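PDB 6O43: Orf11 from Staphylococcus phage P68, which probably acts as a phage lysin that attacks the cell wall of its staphylococcal host. Local coordinates for residues N37-G42 with E71-G76; E44-Q49 with G87-D92. All coordinates share one frame; numbering follows the deposited sequence.

Contact 1: residues N37-G42 with E71-G76. With I3C (5-amino-2,4,6-triiodobenzene-1,3-dicarboxylic acid), chain B.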
ATOM      1  N   ASN A  37      10.996 -11.582   8.693  1.00 51.90           N
ATOM      2  CA  ASN A  37      11.343 -12.249   9.946  1.00 44.03           C
ATOM      3  C   ASN A  37      10.764 -13.662  10.017  1.00 45.35           C
ATOM      4  O   ASN A  37      11.504 -14.634  10.199  1.00 41.47           O
ATOM      5  CB  ASN A  37      10.856 -11.416  11.139  1.00 44.41           C
ATOM      6  CG  ASN A  37      11.140 -12.087  12.474  1.00 53.87           C
ATOM      7  OD1 ASN A  37      12.206 -12.674  12.674  1.00 52.10           O
ATOM      8  ND2 ASN A  37      10.184 -12.007  13.395  1.00 47.04           N
ATOM      9  N   VAL A  38       9.441 -13.791   9.869  1.00 41.57           N
ATOM     10  CA  VAL A  38       8.797 -15.080  10.110  1.00 40.48           C
ATOM     11  C   VAL A  38       9.182 -16.091   9.036  1.00 46.24           C
ATOM     12  O   VAL A  38       9.435 -17.266   9.335  1.00 45.69           O
ATOM     13  CB  VAL A  38       7.271 -14.914  10.207  1.00 42.13           C
ATOM     14  CG1 VAL A  38       6.601 -16.276  10.257  1.00 45.42           C
ATOM     15  CG2 VAL A  38       6.900 -14.096  11.435  1.00 42.21           C
ATOM     16  N   TRP A  39       9.234 -15.662   7.774  1.00 44.75           N
ATOM     17  CA  TRP A  39       9.514 -16.588   6.680  1.00 44.52           C
ATOM     18  C   TRP A  39      11.004 -16.736   6.388  1.00 49.63           C
ATOM     19  O   TRP A  39      11.474 -17.850   6.135  1.00 46.44           O
ATOM     20  CB  TRP A  39       8.794 -16.141   5.406  1.00 38.04           C
ATOM     21  CG  TRP A  39       7.333 -16.477   5.361  1.00 45.15           C
ATOM     22  CD1 TRP A  39       6.590 -17.071   6.340  1.00 42.41           C
ATOM     23  CD2 TRP A  39       6.439 -16.235   4.266  1.00 45.91           C
ATOM     24  NE1 TRP A  39       5.282 -17.208   5.923  1.00 41.17           N
ATOM     25  CE2 TRP A  39       5.166 -16.705   4.653  1.00 47.71           C
ATOM     26  CE3 TRP A  39       6.591 -15.667   2.995  1.00 36.70           C
ATOM     27  CZ2 TRP A  39       4.049 -16.622   3.812  1.00 39.35           C
ATOM     28  CZ3 TRP A  39       5.480 -15.584   2.162  1.00 40.87           C
ATOM     29  CH2 TRP A  39       4.230 -16.061   2.575  1.00 37.84           C
ATOM     30  N   LEU A  40      11.764 -15.644   6.410  1.00 46.15           N
ATOM     31  CA  LEU A  40      13.167 -15.675   6.019  1.00 47.12           C
ATOM     32  C   LEU A  40      14.131 -15.601   7.198  1.00 39.15           C
ATOM     33  O   LEU A  40      15.348 -15.603   6.982  1.00 41.33           O
ATOM     34  CB  LEU A  40      13.462 -14.530   5.042  1.00 43.28           C
ATOM     35  CG  LEU A  40      12.420 -14.231   3.960  1.00 43.21           C
ATOM     36  CD1 LEU A  40      12.909 -13.112   3.050  1.00 40.45           C
ATOM     37  CD2 LEU A  40      12.073 -15.476   3.147  1.00 46.79           C
ATOM     38  N   GLY A  41      13.631 -15.521   8.427  1.00 44.88           N
ATOM     39  CA  GLY A  41      14.493 -15.459   9.594  1.00 46.34           C
ATOM     40  C   GLY A  41      15.479 -14.306   9.573  1.00 50.92           C
ATOM     41  O   GLY A  41      16.523 -14.357  10.233  1.00 47.98           O
ATOM     42  N   GLY A  42      15.157 -13.262   8.812  1.00 43.04           N
ATOM     43  CA  GLY A  42      16.006 -12.090   8.726  1.00 44.48           C
ATOM     44  C   GLY A  42      17.228 -12.238   7.851  1.00 44.14           C
ATOM     45  O   GLY A  42      18.094 -11.357   7.876  1.00 50.62           O
ATOM     46  N   GLU A  71       2.045  -3.964   7.679  1.00 53.04           N
ATOM     47  CA  GLU A  71       1.045  -5.024   7.759  1.00 52.54           C
ATOM     48  C   GLU A  71       1.429  -6.082   8.787  1.00 54.56           C
ATOM     49  O   GLU A  71       0.581  -6.528   9.572  1.00 48.15           O
ATOM     50  CB  GLU A  71       0.849  -5.669   6.386  1.00 49.79           C
ATOM     51  CG  GLU A  71       0.022  -4.834   5.423  1.00 52.88           C
ATOM     52  CD  GLU A  71      -1.402  -4.630   5.904  1.00 66.24           C
ATOM     53  OE1 GLU A  71      -1.962  -5.556   6.531  1.00 60.07           O
ATOM     54  OE2 GLU A  71      -1.957  -3.536   5.662  1.00 73.12           O
ATOM     55  N   GLY A  72       2.696  -6.490   8.799  1.00 43.11           N
ATOM     56  CA  GLY A  72       3.137  -7.548   9.686  1.00 47.86           C
ATOM     57  C   GLY A  72       2.705  -8.918   9.190  1.00 47.50           C
ATOM     58  O   GLY A  72       2.058  -9.074   8.155  1.00 44.92           O
ATOM     59  N   PHE A  73       3.081  -9.933   9.958  1.00 44.01           N
ATOM     60  CA  PHE A  73       2.688 -11.297   9.640  1.00 46.48           C
ATOM     61  C   PHE A  73       1.260 -11.563  10.099  1.00 47.59           C
ATOM     62  O   PHE A  73       0.833 -11.083  11.152  1.00 47.75           O
ATOM     63  CB  PHE A  73       3.633 -12.301  10.299  1.00 46.29           C
ATOM     64  CG  PHE A  73       3.209 -13.730  10.117  1.00 47.40           C
ATOM     65  CD1 PHE A  73       3.463 -14.393   8.924  1.00 41.85           C
ATOM     66  CD2 PHE A  73       2.543 -14.405  11.135  1.00 51.25           C
ATOM     67  CE1 PHE A  73       3.066 -15.711   8.750  1.00 55.58           C
ATOM     68  CE2 PHE A  73       2.143 -15.721  10.977  1.00 45.43           C
ATOM     69  CZ  PHE A  73       2.403 -16.378   9.782  1.00 54.98           C
ATOM     70  N   SER A  74       0.526 -12.344   9.308  1.00 42.74           N
ATOM     71  CA  SER A  74      -0.821 -12.769   9.671  1.00 50.26           C
ATOM     72  C   SER A  74      -1.054 -14.176   9.150  1.00 50.04           C
ATOM     73  O   SER A  74      -0.832 -14.449   7.967  1.00 49.69           O
ATOM     74  CB  SER A  74      -1.882 -11.812   9.119  1.00 57.03           C
ATOM     75  OG  SER A  74      -1.839 -10.569   9.800  1.00 58.75           O
ATOM     76  N   SER A  75      -1.493 -15.062  10.039  1.00 50.57           N
ATOM     77  CA  SER A  75      -1.763 -16.451   9.697  1.00 53.01           C
ATOM     78  C   SER A  75      -2.543 -16.569   8.395  1.00 50.02           C
ATOM     79  O   SER A  75      -3.560 -15.898   8.198  1.00 47.94           O
ATOM     80  CB  SER A  75      -2.542 -17.109  10.840  1.00 55.43           C
ATOM     81  OG  SER A  75      -3.114 -18.341  10.439  1.00 60.78           O
ATOM     82  N   GLY A  76      -2.049 -17.426   7.502  1.00 46.71           N
ATOM     83  CA  GLY A  76      -2.752 -17.791   6.296  1.00 46.93           C
ATOM     84  C   GLY A  76      -2.503 -16.903   5.096  1.00 52.64           C
ATOM     85  O   GLY A  76      -2.853 -17.294   3.977  1.00 56.07           O
TER
HETATM   86  I3  I3C B 301       4.669 -20.124   2.038  0.52 83.77           I
HETATM   87  I2  I3C B 301       9.619 -20.173   5.467  0.52 90.77           I
HETATM   88  I1  I3C B 301       5.264 -24.294   6.404  0.52 88.53           I
HETATM   89  O8  I3C B 301       3.866 -23.717   3.237  0.52 91.49           O
HETATM   90  O9  I3C B 301       2.866 -22.164   4.396  0.52 91.67           O
HETATM   91  C10 I3C B 301       8.105 -22.671   6.808  0.52 92.54           C
HETATM   92  N13 I3C B 301       7.497 -19.312   3.201  0.52 88.12           N
HETATM   93  C1  I3C B 301       5.281 -22.085   4.319  0.52 92.07           C
HETATM   94  C6  I3C B 301       5.769 -20.994   3.616  0.52 89.81           C
HETATM   95  C5  I3C B 301       6.997 -20.453   3.942  0.52 89.27           C
HETATM   96  C4  I3C B 301       7.743 -20.998   4.970  0.52 92.54           C
HETATM   97  C3  I3C B 301       7.263 -22.086   5.675  0.52 93.50           C
HETATM   98  C2  I3C B 301       6.030 -22.632   5.351  0.52 91.38           C
HETATM   99  C7  I3C B 301       3.924 -22.689   3.963  0.52 92.82           C
HETATM  100  O11 I3C B 301       7.947 -22.256   7.987  0.52 90.28           O
HETATM  101  O12 I3C B 301       8.960 -23.562   6.562  0.52 91.92           O

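Contact 2: residues E44-Q49 with G87-D92. With I3C (5-amino-2,4,6-triiodobenzene-1,3-dicarboxylic acid), chain B.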
ATOM      1  N   GLU A  44      19.740 -11.818   5.110  1.00 54.07           N
ATOM      2  CA  GLU A  44      19.858 -10.692   4.185  1.00 55.31           C
ATOM      3  C   GLU A  44      19.836 -11.141   2.727  1.00 50.93           C
ATOM      4  O   GLU A  44      19.269 -10.450   1.872  1.00 48.17           O
ATOM      5  CB  GLU A  44      21.132  -9.895   4.482  1.00 57.01           C
ATOM      6  CG  GLU A  44      21.126  -9.216   5.849  1.00 68.12           C
ATOM      7  CD  GLU A  44      21.958  -7.949   5.892  1.00 76.67           C
ATOM      8  OE1 GLU A  44      22.767  -7.727   4.963  1.00 83.26           O
ATOM      9  OE2 GLU A  44      21.793  -7.173   6.860  1.00 72.20           O
ATOM     10  N   SER A  45      20.456 -12.280   2.410  1.00 51.87           N
ATOM     11  CA  SER A  45      20.494 -12.707   1.014  1.00 57.58           C
ATOM     12  C   SER A  45      19.098 -13.058   0.504  1.00 52.88           C
ATOM     13  O   SER A  45      18.763 -12.762  -0.649  1.00 54.71           O
ATOM     14  CB  SER A  45      21.454 -13.885   0.838  1.00 57.53           C
ATOM     15  OG  SER A  45      20.945 -15.067   1.426  1.00 72.18           O
ATOM     16  N   LYS A  46      18.266 -13.676   1.345  1.00 45.65           N
ATOM     17  CA  LYS A  46      16.894 -13.972   0.934  1.00 43.47           C
ATOM     18  C   LYS A  46      16.055 -12.700   0.853  1.00 46.43           C
ATOM     19  O   LYS A  46      15.205 -12.567  -0.036  1.00 45.31           O
ATOM     20  CB  LYS A  46      16.261 -14.986   1.888  1.00 43.34           C
ATOM     21  CG  LYS A  46      16.878 -16.378   1.787  1.00 51.99           C
ATOM     22  CD  LYS A  46      16.153 -17.388   2.660  1.00 47.36           C
ATOM     23  CE  LYS A  46      16.645 -18.798   2.372  1.00 58.79           C
ATOM     24  NZ  LYS A  46      16.029 -19.825   3.264  1.00 57.56           N
ATOM     25  N   ILE A  47      16.281 -11.752   1.764  1.00 43.40           N
ATOM     26  CA  ILE A  47      15.581 -10.472   1.687  1.00 45.74           C
ATOM     27  C   ILE A  47      15.912  -9.769   0.376  1.00 46.01           C
ATOM     28  O   ILE A  47      15.023  -9.282  -0.332  1.00 50.14           O
ATOM     29  CB  ILE A  47      15.927  -9.597   2.905  1.00 45.47           C
ATOM     30  CG1 ILE A  47      15.419 -10.246   4.195  1.00 44.10           C
ATOM     31  CG2 ILE A  47      15.352  -8.203   2.741  1.00 42.61           C
ATOM     32  CD1 ILE A  47      15.827  -9.502   5.456  1.00 47.15           C
ATOM     33  N   ARG A  48      17.201  -9.718   0.026  1.00 43.41           N
ATOM     34  CA  ARG A  48      17.603  -9.140  -1.253  1.00 46.55           C
ATOM     35  C   ARG A  48      16.973  -9.876  -2.421  1.00 43.65           C
ATOM     36  O   ARG A  48      16.539  -9.254  -3.395  1.00 48.87           O
ATOM     37  CB  ARG A  48      19.122  -9.172  -1.398  1.00 47.18           C
ATOM     38  CG  ARG A  48      19.830  -8.163  -0.558  1.00 58.46           C
ATOM     39  CD  ARG A  48      21.336  -8.370  -0.606  1.00 64.99           C
ATOM     40  NE  ARG A  48      21.970  -7.604   0.454  1.00 61.40           N
ATOM     41  CZ  ARG A  48      22.155  -6.292   0.407  1.00 61.59           C
ATOM     42  NH1 ARG A  48      21.765  -5.605  -0.660  1.00 61.83           N
ATOM     43  NH2 ARG A  48      22.726  -5.669   1.426  1.00 67.46           N
ATOM     44  N   GLN A  49      16.961 -11.207  -2.363  1.00 46.07           N
ATOM     45  CA  GLN A  49      16.324 -11.998  -3.407  1.00 51.91           C
ATOM     46  C   GLN A  49      14.876 -11.564  -3.610  1.00 46.70           C
ATOM     47  O   GLN A  49      14.418 -11.383  -4.744  1.00 44.21           O
ATOM     48  CB  GLN A  49      16.408 -13.479  -3.040  1.00 52.46           C
ATOM     49  CG  GLN A  49      15.962 -14.429  -4.126  1.00 59.96           C
ATOM     50  CD  GLN A  49      15.767 -15.837  -3.605  1.00 65.82           C
ATOM     51  OE1 GLN A  49      15.528 -16.041  -2.413  1.00 66.12           O
ATOM     52  NE2 GLN A  49      15.873 -16.819  -4.492  1.00 67.95           N
ATOM     53  N   GLY A  87       2.886 -21.247  -2.201  1.00 55.52           N
ATOM     54  CA  GLY A  87       3.558 -22.383  -1.589  1.00 63.23           C
ATOM     55  C   GLY A  87       4.940 -22.108  -1.036  1.00 55.21           C
ATOM     56  O   GLY A  87       5.417 -22.876  -0.194  1.00 61.63           O
ATOM     57  N   ASP A  88       5.603 -21.048  -1.494  1.00 52.97           N
ATOM     58  CA  ASP A  88       6.928 -20.711  -0.993  1.00 54.54           C
ATOM     59  C   ASP A  88       7.104 -19.201  -1.060  1.00 52.55           C
ATOM     60  O   ASP A  88       6.374 -18.503  -1.769  1.00 47.88           O
ATOM     61  CB  ASP A  88       8.033 -21.438  -1.775  1.00 54.85           C
ATOM     62  CG  ASP A  88       8.155 -20.953  -3.207  1.00 63.09           C
ATOM     63  OD1 ASP A  88       8.875 -19.958  -3.437  1.00 57.36           O
ATOM     64  OD2 ASP A  88       7.529 -21.563  -4.102  1.00 65.34           O
ATOM     65  N   TYR A  89       8.086 -18.697  -0.307  1.00 44.81           N
ATOM     66  CA  TYR A  89       8.191 -17.253  -0.125  1.00 48.53           C
ATOM     67  C   TYR A  89       8.513 -16.531  -1.429  1.00 53.21           C
ATOM     68  O   TYR A  89       8.026 -15.414  -1.647  1.00 45.42           O
ATOM     69  CB  TYR A  89       9.233 -16.921   0.947  1.00 46.52           C
ATOM     70  CG  TYR A  89      10.677 -17.106   0.526  1.00 52.02           C
ATOM     71  CD1 TYR A  89      11.350 -16.117  -0.184  1.00 53.24           C
ATOM     72  CD2 TYR A  89      11.372 -18.258   0.860  1.00 50.21           C
ATOM     73  CE1 TYR A  89      12.670 -16.280  -0.565  1.00 50.96           C
ATOM     74  CE2 TYR A  89      12.691 -18.428   0.484  1.00 66.37           C
ATOM     75  CZ  TYR A  89      13.336 -17.435  -0.228  1.00 60.13           C
ATOM     76  OH  TYR A  89      14.652 -17.602  -0.601  1.00 67.01           O
ATOM     77  N   LEU A  90       9.325 -17.133  -2.301  1.00 46.12           N
ATOM     78  CA  LEU A  90       9.677 -16.459  -3.546  1.00 49.99           C
ATOM     79  C   LEU A  90       8.518 -16.486  -4.533  1.00 44.38           C
ATOM     80  O   LEU A  90       8.189 -15.463  -5.141  1.00 44.23           O
ATOM     81  CB  LEU A  90      10.924 -17.091  -4.168  1.00 45.28           C
ATOM     82  CG  LEU A  90      11.502 -16.311  -5.350  1.00 53.77           C
ATOM     83  CD1 LEU A  90      11.792 -14.874  -4.938  1.00 54.10           C
ATOM     84  CD2 LEU A  90      12.759 -16.981  -5.889  1.00 52.38           C
ATOM     85  N   THR A  91       7.895 -17.653  -4.711  1.00 54.90           N
ATOM     86  CA  THR A  91       6.687 -17.729  -5.527  1.00 52.66           C
ATOM     87  C   THR A  91       5.625 -16.752  -5.036  1.00 48.03           C
ATOM     88  O   THR A  91       4.899 -16.151  -5.838  1.00 46.28           O
ATOM     89  CB  THR A  91       6.138 -19.158  -5.517  1.00 56.45           C
ATOM     90  OG1 THR A  91       7.096 -20.050  -6.104  1.00 57.66           O
ATOM     91  CG2 THR A  91       4.826 -19.230  -6.293  1.00 58.87           C
ATOM     92  N   ASP A  92       5.523 -16.574  -3.718  1.00 44.31           N
ATOM     93  CA  ASP A  92       4.497 -15.690  -3.177  1.00 46.38           C
ATOM     94  C   ASP A  92       4.819 -14.227  -3.460  1.00 44.53           C
ATOM     95  O   ASP A  92       3.925 -13.446  -3.807  1.00 46.95           O
ATOM     96  CB  ASP A  92       4.338 -15.924  -1.673  1.00 43.28           C
ATOM     97  CG  ASP A  92       3.072 -15.298  -1.120  1.00 45.70           C
ATOM     98  OD1 ASP A  92       1.989 -15.893  -1.303  1.00 49.49           O
ATOM     99  OD2 ASP A  92       3.148 -14.210  -0.515  1.00 44.81           O
TER
HETATM  100  I3  I3C B 301       4.669 -20.124   2.038  0.52 83.77           I
HETATM  101  I2  I3C B 301       9.619 -20.173   5.467  0.52 90.77           I
HETATM  102  I1  I3C B 301       5.264 -24.294   6.404  0.52 88.53           I
HETATM  103  O8  I3C B 301       3.866 -23.717   3.237  0.52 91.49           O
HETATM  104  O9  I3C B 301       2.866 -22.164   4.396  0.52 91.67           O
HETATM  105  C10 I3C B 301       8.105 -22.671   6.808  0.52 92.54           C
HETATM  106  N13 I3C B 301       7.497 -19.312   3.201  0.52 88.12           N
HETATM  107  C1  I3C B 301       5.281 -22.085   4.319  0.52 92.07           C
HETATM  108  C6  I3C B 301       5.769 -20.994   3.616  0.52 89.81           C
HETATM  109  C5  I3C B 301       6.997 -20.453   3.942  0.52 89.27           C
HETATM  110  C4  I3C B 301       7.743 -20.998   4.970  0.52 92.54           C
HETATM  111  C3  I3C B 301       7.263 -22.086   5.675  0.52 93.50           C
HETATM  112  C2  I3C B 301       6.030 -22.632   5.351  0.52 91.38           C
HETATM  113  C7  I3C B 301       3.924 -22.689   3.963  0.52 92.82           C
HETATM  114  O11 I3C B 301       7.947 -22.256   7.987  0.52 90.28           O
HETATM  115  O12 I3C B 301       8.960 -23.562   6.562  0.52 91.92           O

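Contact 1: residues N37-G42 with E71-G76
Phe73 meets Val38 and Trp39 at the surface, where the loop after helix 61-71 faces segment 37-42. Followed outward, Phe73 CB first touches Val38 CG2, 3.9 Å away, and CG meets the same methyl. CD1 then passes to the other branch, Val38 CG1, which sits over the ring face, 4.0 Å from its centroid and 17° off the normal, in a CH-pi contact. A chi1 of 175° swings the ring away from the Phe73 backbone N and across the two Val38 methyls. At CE1 the partner changes: Trp39 NE1 comes to the ring edge at 3.9 Å, near its plane. The indole and phenyl planes stand 70° apart, an oblique pairing.

I3C places its amino nitrogen N13 over one face of the indole, 3.4 Å from Trp39 CD2, while its iodine I2 lies only 3.0 Å from Trp39 O, a close approach consistent with a halogen bond. Arg35 adds a cation-pi partner to Trp39, and Trp79 an edge-to-face one. Between the two segments the contact is thus apolar and aromatic, held by shape and dispersion; Arg35 and the I3C amino group bring polar character to the indole from outside.

Contact 2: residues E44-Q49 with G87-D92
Tyr89 and Gln49 join helices 89-104 and 44-57 with one short hydrogen bond: Tyr89 OH donates to Gln49 OE1 at 2.5 Å. The hydroxyl approaches in the carbonyl plane, at a C=O...O angle of 149°, and OE1 in turn lies at the edge of the phenol ring, in its plane. Amide and ring are turned 65° against each other, so they do not stack. Gln49 runs out extended, CG anti to the backbone N (chi1 -172°). With its oxygen committed to the phenol, the amide's other end, NE2, lies against the next residue, 3.4 Å from Leu90 CD2. This is the tight part. Val50 also packs against Tyr89 and Ala53 against Leu90, both from helix 44-57.

Lys46 makes the looser side. Its methylenes pass across the hydroxyl end at about a right angle, Lys46 CG 3.5 Å and CD 3.6 Å from Tyr89 OH. The extended chain then carries NZ onward, 4.7 Å from Tyr89 OH, on the exposed face of the helix.

At the other end of Tyr89, Asp88 is the N-cap of helix 89-104. Thr91 N donates to Asp88 OD1 at 2.8 Å, from above the carboxylate plane, and Thr91 OG1 reaches Asp88 OD2 on its syn side, so both carboxylate oxygens are tied to one residue of the first turn. I3C lies beside this start, its N13 3.7 Å from Tyr89 CB. The chemistry is therefore lopsided: a single directional bond fixes the rotation of the Gln49 amide and the tip of Tyr89, while Lys46 contributes aliphatic cover to the hydroxyl end.

In the fold
Contacts 1 and 2 lie about 11 Å apart between centres, on the same side of the chain's centre, and their segments alternate along the sequence. They meet directly: Leu40 CD2 packs 3.4 Å from Tyr89 CG, and Trp39 CE3 lies 3.6 Å from Tyr89 CB. Trp39 from contact 1 and Gly87, Asp88 and Tyr89 from contact 2, joined by Arg86, form the I3C pocket. The iodine I3 lies 3.6 Å from Gly87 O. The triiodinated compound is a phasing reagent, so its site, two aromatic side chains beside Arg86, Gly87 and Asp88 at the start of helix 89-104, need not be where a natural substrate binds.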